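Local coordinates for protein 2-oxoadipate dioxygenase/decarboxylase (Pseudomonas putida, PDB 6W1G) that catalyses the iron(II)-dependent, oxygen-consuming decarboxylation and hydroxylation of 2-oxoadipate to D-2-hydroxyglutarate in D-lysine catabolism, at residues F88-Y99 with H109-H117; H260-S268 with V395-S403. All coordinates share one frame; numbering follows the deposited sequence.

In the fold
From the N terminus, helix 78-90 runs into strand 94-100, and contact 1 closes a short loop by pairing that strand with strand 108-114. This hairpin forms one edge of the five-stranded mixed sheet, with 94-100 outermost. Contact 2 opens only after contact 1 has closed, so the two are in series and neither nest nor cross. It spans 126 intervening residues and brings the loop 395-403 back onto the start of strand 264-275. Their centres lie about 16 Å apart, yet they touch: R114 forms a salt bridge with D398, and A112 packs on F399. The loop thus ties the hairpin to the two-stranded sheet of 264-275 and 288-298 beside the metal site.

Contact 1 (F88-Y99 with H109-H117); sequences FAVMGMQPVGYY and HSTAFRAVH
The carbonyl oxygen of Y99 is gripped from two sources: S110 N donates to it at 2.9 Å, and a water that also bonds S110 OG donates a second hydrogen bond. S110 O accepts from Y99 N in return, closing an antiparallel hydrogen-bonded pair. Q94 with R114 and V96 with A112 form two more, but between V96 and Y99 the register slips by one residue, a beta bulge. There G97, at positive phi where glycine is at ease, presents its carbonyl to a side chain: chi1 of -170° swings OG1 away from T111's own N and across to G97 O, to which it donates at 2.8 Å. Also within the bulge, Y98 OH and H109 ND1 share a hydrogen bond of 2.8 Å, each ring offering its edge; the ring planes stand 68° apart.

On the face that carries P95 and F113, apolar bulk takes over. F88 sets CD2 over one face of the F113 ring, 3.4 Å from F113 CD1, and the planes are tilted obliquely by 41°. P95, with no N-H to give, suits a non-hydrogen-bonded position; its CB lies 3.7 Å from F113 CE2. G92, at positive phi, ends the helix in a Schellman motif; just beyond it M93 lays CE beside F113 O.

On the opposite face, V96 CG2 lies over one face of the R114 guanidinium, offset toward its rim, and touches the aliphatic part of the same chain, 3.8 Å from R114 CG. R114 NH1 donates to A115 O, while NE pairs with D398; these two bonds restrain the guanidinium's rotation. The Y99 hydroxyl probably accepts a hydrogen bond from F399 N. The whole is a beta hairpin interrupted by a bulge, with 94-100 as outermost strand of the mixed sheet; Y99 stands close to V402 of the 2-oxoadipate site.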
# COMPACT_ATOMS: atom_id res chain seq x y z
N PHE A 88 -0.05 -12.20 9.37
CA PHE A 88 -0.84 -11.02 9.11
C PHE A 88 -2.32 -11.22 9.41
O PHE A 88 -3.00 -10.25 9.77
CB PHE A 88 -0.60 -10.55 7.67
CG PHE A 88 0.74 -9.96 7.41
CD1 PHE A 88 1.31 -9.08 8.27
CD2 PHE A 88 1.42 -10.27 6.24
CE1 PHE A 88 2.55 -8.52 8.00
CE2 PHE A 88 2.63 -9.73 5.98
CZ PHE A 88 3.20 -8.87 6.86
N ALA A 89 -2.81 -12.44 9.32
CA ALA A 89 -4.21 -12.69 9.66
C ALA A 89 -4.49 -12.44 11.14
O ALA A 89 -5.60 -12.04 11.48
CB ALA A 89 -4.59 -14.13 9.27
N VAL A 90 -3.50 -12.60 12.02
CA VAL A 90 -3.67 -12.25 13.44
C VAL A 90 -4.08 -10.80 13.57
O VAL A 90 -4.81 -10.41 14.49
CB VAL A 90 -2.36 -12.53 14.22
CG1 VAL A 90 -2.48 -12.02 15.65
CG2 VAL A 90 -2.07 -14.02 14.19
N MET A 91 -3.60 -9.96 12.66
CA MET A 91 -3.85 -8.53 12.64
C MET A 91 -4.94 -8.13 11.66
O MET A 91 -5.00 -6.96 11.26
CB MET A 91 -2.55 -7.80 12.34
CG MET A 91 -1.51 -8.08 13.38
SD MET A 91 0.01 -7.18 13.20
CE MET A 91 0.62 -7.91 11.86
N GLY A 92 -5.79 -9.07 11.25
CA GLY A 92 -6.90 -8.70 10.41
C GLY A 92 -6.52 -8.32 9.00
O GLY A 92 -7.30 -7.62 8.33
N MET A 93 -5.34 -8.75 8.53
CA MET A 93 -4.85 -8.37 7.22
C MET A 93 -4.97 -9.56 6.31
O MET A 93 -4.44 -10.63 6.65
CB MET A 93 -3.40 -7.92 7.34
CG MET A 93 -3.27 -6.66 8.18
SD MET A 93 -1.59 -6.31 8.78
CE MET A 93 -0.89 -5.77 7.25
N GLN A 94 -5.59 -9.44 5.20
CA GLN A 94 -5.83 -10.45 4.20
C GLN A 94 -5.09 -10.12 2.92
O GLN A 94 -4.88 -8.94 2.63
CB GLN A 94 -7.31 -10.59 3.90
CG GLN A 94 -8.11 -10.88 5.12
CD GLN A 94 -9.59 -10.91 4.80
OE1 GLN A 94 -10.02 -11.59 3.86
NE2 GLN A 94 -10.39 -10.16 5.57
N PRO A 95 -4.75 -11.11 2.10
CA PRO A 95 -4.05 -10.81 0.83
C PRO A 95 -5.00 -10.26 -0.22
O PRO A 95 -6.02 -10.90 -0.53
CB PRO A 95 -3.50 -12.18 0.40
CG PRO A 95 -4.46 -13.15 1.06
CD PRO A 95 -4.89 -12.57 2.35
N VAL A 96 -4.69 -9.09 -0.74
CA VAL A 96 -5.53 -8.40 -1.71
C VAL A 96 -4.67 -8.09 -2.93
O VAL A 96 -3.60 -7.48 -2.80
CB VAL A 96 -6.13 -7.11 -1.13
CG1 VAL A 96 -7.00 -6.44 -2.18
CG2 VAL A 96 -6.90 -7.41 0.13
N GLY A 97 -5.17 -8.46 -4.11
CA GLY A 97 -4.52 -8.13 -5.35
C GLY A 97 -3.36 -9.02 -5.70
O GLY A 97 -2.86 -9.81 -4.90
N TYR A 98 -2.91 -8.91 -6.95
CA TYR A 98 -1.79 -9.70 -7.45
C TYR A 98 -1.03 -8.85 -8.46
O TYR A 98 -1.61 -8.25 -9.36
CB TYR A 98 -2.31 -10.98 -8.12
CG TYR A 98 -1.19 -11.76 -8.76
CD1 TYR A 98 -0.17 -12.33 -8.00
CD2 TYR A 98 -1.11 -11.89 -10.14
CE1 TYR A 98 0.87 -13.00 -8.57
CE2 TYR A 98 -0.06 -12.57 -10.72
CZ TYR A 98 0.92 -13.14 -9.94
OH TYR A 98 1.94 -13.82 -10.58
N TYR A 99 0.28 -8.77 -8.25
CA TYR A 99 1.17 -7.89 -9.01
C TYR A 99 2.32 -8.75 -9.52
O TYR A 99 3.12 -9.22 -8.72
CB TYR A 99 1.73 -6.77 -8.15
CG TYR A 99 0.66 -5.95 -7.44
CD1 TYR A 99 0.10 -6.41 -6.24
CD2 TYR A 99 0.21 -4.75 -7.94
CE1 TYR A 99 -0.88 -5.69 -5.59
CE2 TYR A 99 -0.77 -4.03 -7.30
CZ TYR A 99 -1.30 -4.49 -6.13
OH TYR A 99 -2.29 -3.75 -5.52
N HIS A 109 6.75 -11.81 -7.72
CA HIS A 109 5.32 -11.50 -7.82
C HIS A 109 4.80 -11.30 -6.40
O HIS A 109 5.40 -11.82 -5.44
CB HIS A 109 4.52 -12.50 -8.66
CG HIS A 109 4.68 -13.94 -8.33
ND1 HIS A 109 3.91 -14.87 -8.97
CD2 HIS A 109 5.50 -14.62 -7.49
CE1 HIS A 109 4.28 -16.08 -8.58
NE2 HIS A 109 5.24 -15.96 -7.69
N SER A 110 3.69 -10.56 -6.27
CA SER A 110 3.38 -9.95 -4.99
C SER A 110 1.88 -9.82 -4.77
O SER A 110 1.06 -9.84 -5.69
CB SER A 110 3.97 -8.54 -4.93
OG SER A 110 5.29 -8.54 -5.39
N THR A 111 1.55 -9.63 -3.48
CA THR A 111 0.21 -9.24 -3.04
C THR A 111 0.38 -8.20 -1.96
O THR A 111 1.49 -7.94 -1.51
CB THR A 111 -0.57 -10.45 -2.52
OG1 THR A 111 -1.95 -10.09 -2.31
CG2 THR A 111 -0.04 -10.98 -1.23
N ALA A 112 -0.71 -7.58 -1.52
CA ALA A 112 -0.64 -6.71 -0.36
C ALA A 112 -1.58 -7.23 0.72
O ALA A 112 -2.76 -7.48 0.46
CB ALA A 112 -0.99 -5.27 -0.67
N PHE A 113 -1.08 -7.34 1.93
CA PHE A 113 -1.90 -7.73 3.07
C PHE A 113 -2.48 -6.47 3.69
O PHE A 113 -1.72 -5.54 4.01
CB PHE A 113 -1.07 -8.54 4.08
CG PHE A 113 -0.64 -9.87 3.54
CD1 PHE A 113 0.60 -10.03 2.94
CD2 PHE A 113 -1.45 -10.98 3.68
CE1 PHE A 113 1.00 -11.28 2.47
CE2 PHE A 113 -1.05 -12.20 3.22
CZ PHE A 113 0.19 -12.34 2.61
N ARG A 114 -3.79 -6.44 3.88
CA ARG A 114 -4.47 -5.28 4.41
C ARG A 114 -5.83 -5.70 4.95
O ARG A 114 -6.36 -6.76 4.59
CB ARG A 114 -4.63 -4.14 3.39
CG ARG A 114 -5.46 -4.51 2.17
CD ARG A 114 -5.72 -3.26 1.37
NE ARG A 114 -6.57 -3.40 0.20
CZ ARG A 114 -7.90 -3.19 0.19
NH1 ARG A 114 -8.58 -3.02 1.31
NH2 ARG A 114 -8.54 -3.11 -0.97
N ALA A 115 -6.43 -4.85 5.79
CA ALA A 115 -7.83 -4.99 6.14
C ALA A 115 -8.67 -4.60 4.92
O ALA A 115 -8.22 -3.95 3.98
CB ALA A 115 -8.14 -4.12 7.32
N VAL A 116 -9.92 -5.01 4.95
CA VAL A 116 -10.77 -4.92 3.77
C VAL A 116 -12.02 -4.05 3.92
O VAL A 116 -12.60 -3.62 2.91
CB VAL A 116 -11.13 -6.31 3.22
CG1 VAL A 116 -9.85 -7.11 2.88
CG2 VAL A 116 -12.07 -7.03 4.16
N HIS A 117 -12.45 -3.76 5.12
CA HIS A 117 -13.71 -3.08 5.38
C HIS A 117 -13.36 -1.68 5.85
O HIS A 117 -12.41 -1.52 6.64
CB HIS A 117 -14.45 -3.85 6.45
CG HIS A 117 -15.80 -3.35 6.78
ND1 HIS A 117 -16.02 -2.17 7.47
CD2 HIS A 117 -17.01 -3.92 6.62
CE1 HIS A 117 -17.31 -2.06 7.72
NE2 HIS A 117 -17.93 -3.11 7.22
O HOH W 1 5.40 -7.60 -7.84

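Contact 2 (H260-S268 with V395-S403); sequences HPILLRQTS and VYEDFLPVS
L263 lays its CD2 methyl almost squarely over the centre of the Y396 ring, 3.8 Å from the centroid and 10° off the ring normal, a CH-pi contact. Leucine suits the place because its branched end offers a compact methyl to the flat ring. L264 continues the apolar surface by placing CD1 3.8 Å from L400 CG, while its other methyl, CD2, lies 3.5 Å from D398 O. L400 CG is anti to its carbonyl carbon (chi1 -67°), and from there the side chain divides: CD2 reaches toward L263 CB and L264 O, CD1 toward the amide carbon of Q266. L264 O is buried here without a polar partner.

No direct hydrogen bond joins the segments. Instead a water donates to Q266 OE1 at 2.7 Å and accepts from L400 N at 2.8 Å. The amide of Q266 can do two jobs at once, for its NE2 is held by E253. Behind the first shell, Y396 OH donates to F399 O at 2.7 Å, from above the carbonyl plane, so the tyrosine braces its own loop. D398 N sits over the ring face opposite L263.

F399 comes near H70 and Q266 near E294, two of the residues that hold the nickel ion here and iron(II) in the working enzyme, and V402 belongs to the 2-oxoadipate site. Around this loop, strand 288-298 pairs with strand 264-275 and supplies R298 to the carbonyls of Y396 and D398, while Y310 of helix 304-321 packs against L263 and L400.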
# COMPACT_ATOMS: atom_id res chain seq x y z
N HIS A 260 -8.88 16.05 -8.22
CA HIS A 260 -9.50 14.87 -7.61
C HIS A 260 -8.61 13.70 -7.96
O HIS A 260 -8.80 13.03 -9.00
CB HIS A 260 -10.94 14.73 -8.08
CG HIS A 260 -11.75 15.86 -7.60
ND1 HIS A 260 -12.06 16.03 -6.26
CD2 HIS A 260 -12.23 16.95 -8.24
CE1 HIS A 260 -12.73 17.16 -6.11
NE2 HIS A 260 -12.86 17.72 -7.29
N PRO A 261 -7.59 13.45 -7.14
CA PRO A 261 -6.61 12.40 -7.44
C PRO A 261 -7.25 11.05 -7.61
O PRO A 261 -8.29 10.73 -7.01
CB PRO A 261 -5.65 12.47 -6.24
CG PRO A 261 -5.73 13.98 -5.88
CD PRO A 261 -7.22 14.23 -5.95
N ILE A 262 -6.57 10.20 -8.38
CA ILE A 262 -6.97 8.84 -8.65
C ILE A 262 -5.81 7.89 -8.35
O ILE A 262 -4.64 8.25 -8.52
CB ILE A 262 -7.49 8.65 -10.10
CG1 ILE A 262 -6.43 9.05 -11.13
CG2 ILE A 262 -8.79 9.43 -10.28
CD1 ILE A 262 -6.93 8.92 -12.56
N LEU A 263 -6.15 6.67 -7.92
CA LEU A 263 -5.13 5.68 -7.56
C LEU A 263 -4.18 6.27 -6.54
O LEU A 263 -4.61 6.69 -5.46
CB LEU A 263 -4.45 5.06 -8.78
CG LEU A 263 -5.42 4.35 -9.73
CD1 LEU A 263 -4.64 3.68 -10.87
CD2 LEU A 263 -6.27 3.33 -9.04
N LEU A 264 -2.86 6.29 -6.80
CA LEU A 264 -1.92 6.92 -5.91
C LEU A 264 -0.81 7.53 -6.77
O LEU A 264 -0.65 7.18 -7.93
CB LEU A 264 -1.39 5.98 -4.84
CG LEU A 264 -0.53 4.82 -5.30
CD1 LEU A 264 0.91 5.22 -5.57
CD2 LEU A 264 -0.54 3.74 -4.23
N ARG A 265 -0.03 8.41 -6.14
CA ARG A 265 1.20 8.93 -6.71
C ARG A 265 2.32 8.62 -5.74
O ARG A 265 2.11 8.60 -4.52
CB ARG A 265 1.12 10.43 -6.88
CG ARG A 265 -0.03 10.88 -7.76
CD ARG A 265 -0.03 12.39 -8.01
NE ARG A 265 0.98 12.72 -9.01
CZ ARG A 265 1.61 13.88 -9.13
NH1 ARG A 265 1.35 14.87 -8.30
NH2 ARG A 265 2.50 14.05 -10.12
N GLN A 266 3.51 8.30 -6.26
CA GLN A 266 4.62 7.92 -5.40
C GLN A 266 5.97 8.31 -6.00
O GLN A 266 6.12 8.40 -7.23
CB GLN A 266 4.65 6.42 -5.12
CG GLN A 266 4.86 5.59 -6.36
CD GLN A 266 4.71 4.06 -6.19
OE1 GLN A 266 3.87 3.55 -5.41
NE2 GLN A 266 5.53 3.34 -6.94
N THR A 267 6.94 8.56 -5.13
CA THR A 267 8.32 8.71 -5.59
C THR A 267 9.23 8.19 -4.48
O THR A 267 8.78 7.84 -3.39
CB THR A 267 8.67 10.14 -6.08
OG1 THR A 267 9.94 10.10 -6.71
CG2 THR A 267 8.65 11.12 -4.98
N SER A 268 10.51 8.11 -4.79
CA SER A 268 11.49 7.42 -3.96
C SER A 268 12.72 8.29 -3.76
O SER A 268 12.94 9.30 -4.46
CB SER A 268 11.90 6.06 -4.59
OG SER A 268 12.55 6.31 -5.83
N VAL A 395 -11.21 6.09 -0.92
CA VAL A 395 -9.75 6.10 -1.03
C VAL A 395 -9.22 4.75 -1.48
O VAL A 395 -9.65 3.69 -1.01
CB VAL A 395 -9.11 6.61 0.27
CG1 VAL A 395 -9.46 5.71 1.50
CG2 VAL A 395 -7.59 6.77 0.12
N TYR A 396 -8.22 4.81 -2.34
CA TYR A 396 -7.52 3.63 -2.85
C TYR A 396 -6.59 3.08 -1.79
O TYR A 396 -5.76 3.83 -1.24
CB TYR A 396 -6.75 4.07 -4.08
CG TYR A 396 -6.12 2.92 -4.86
CD1 TYR A 396 -6.93 1.92 -5.38
CD2 TYR A 396 -4.77 2.86 -5.11
CE1 TYR A 396 -6.41 0.87 -6.15
CE2 TYR A 396 -4.23 1.84 -5.88
CZ TYR A 396 -5.07 0.83 -6.38
OH TYR A 396 -4.63 -0.21 -7.15
N GLU A 397 -6.70 1.79 -1.53
CA GLU A 397 -5.95 1.09 -0.50
C GLU A 397 -4.85 0.20 -1.04
O GLU A 397 -4.09 -0.37 -0.24
CB GLU A 397 -6.91 0.17 0.31
CG GLU A 397 -8.06 0.91 0.91
CD GLU A 397 -7.75 1.81 2.10
OE1 GLU A 397 -6.57 1.91 2.52
OE2 GLU A 397 -8.71 2.46 2.60
N ASP A 398 -4.74 0.08 -2.36
CA ASP A 398 -3.83 -0.88 -3.02
C ASP A 398 -2.68 -0.14 -3.69
O ASP A 398 -2.26 0.92 -3.21
CB ASP A 398 -4.68 -1.79 -3.89
CG ASP A 398 -5.67 -2.56 -3.04
OD1 ASP A 398 -5.20 -3.41 -2.27
OD2 ASP A 398 -6.88 -2.26 -3.11
N PHE A 399 -2.13 -0.71 -4.76
CA PHE A 399 -0.88 -0.23 -5.31
C PHE A 399 -1.02 -0.07 -6.82
O PHE A 399 -2.01 -0.53 -7.43
CB PHE A 399 0.24 -1.19 -4.92
CG PHE A 399 0.43 -1.20 -3.42
CD1 PHE A 399 1.24 -0.27 -2.84
CD2 PHE A 399 -0.29 -2.03 -2.59
CE1 PHE A 399 1.38 -0.17 -1.49
CE2 PHE A 399 -0.19 -1.91 -1.22
CZ PHE A 399 0.69 -1.04 -0.66
N LEU A 400 -0.07 0.65 -7.42
CA LEU A 400 -0.16 0.87 -8.85
C LEU A 400 -0.08 -0.44 -9.62
O LEU A 400 0.68 -1.35 -9.24
CB LEU A 400 0.90 1.87 -9.31
CG LEU A 400 0.73 3.30 -8.79
CD1 LEU A 400 1.94 4.17 -9.18
CD2 LEU A 400 -0.59 3.93 -9.28
N PRO A 401 -0.86 -0.61 -10.67
CA PRO A 401 -0.78 -1.85 -11.43
C PRO A 401 0.52 -1.96 -12.19
O PRO A 401 1.15 -0.96 -12.54
CB PRO A 401 -1.97 -1.76 -12.40
CG PRO A 401 -2.27 -0.32 -12.52
CD PRO A 401 -1.89 0.31 -11.20
N VAL A 402 0.91 -3.21 -12.44
CA VAL A 402 2.03 -3.47 -13.34
C VAL A 402 1.57 -3.19 -14.77
O VAL A 402 0.46 -3.59 -15.17
CB VAL A 402 2.50 -4.93 -13.20
CG1 VAL A 402 3.73 -5.19 -14.08
CG2 VAL A 402 2.79 -5.31 -11.75
N SER A 403 2.40 -2.49 -15.53
CA SER A 403 2.11 -2.29 -16.95
C SER A 403 1.79 -3.62 -17.63
O SER A 403 2.51 -4.61 -17.45
CB SER A 403 3.33 -1.66 -17.60
OG SER A 403 4.43 -2.56 -17.54
O HOH W 2 2.26 1.43 -6.05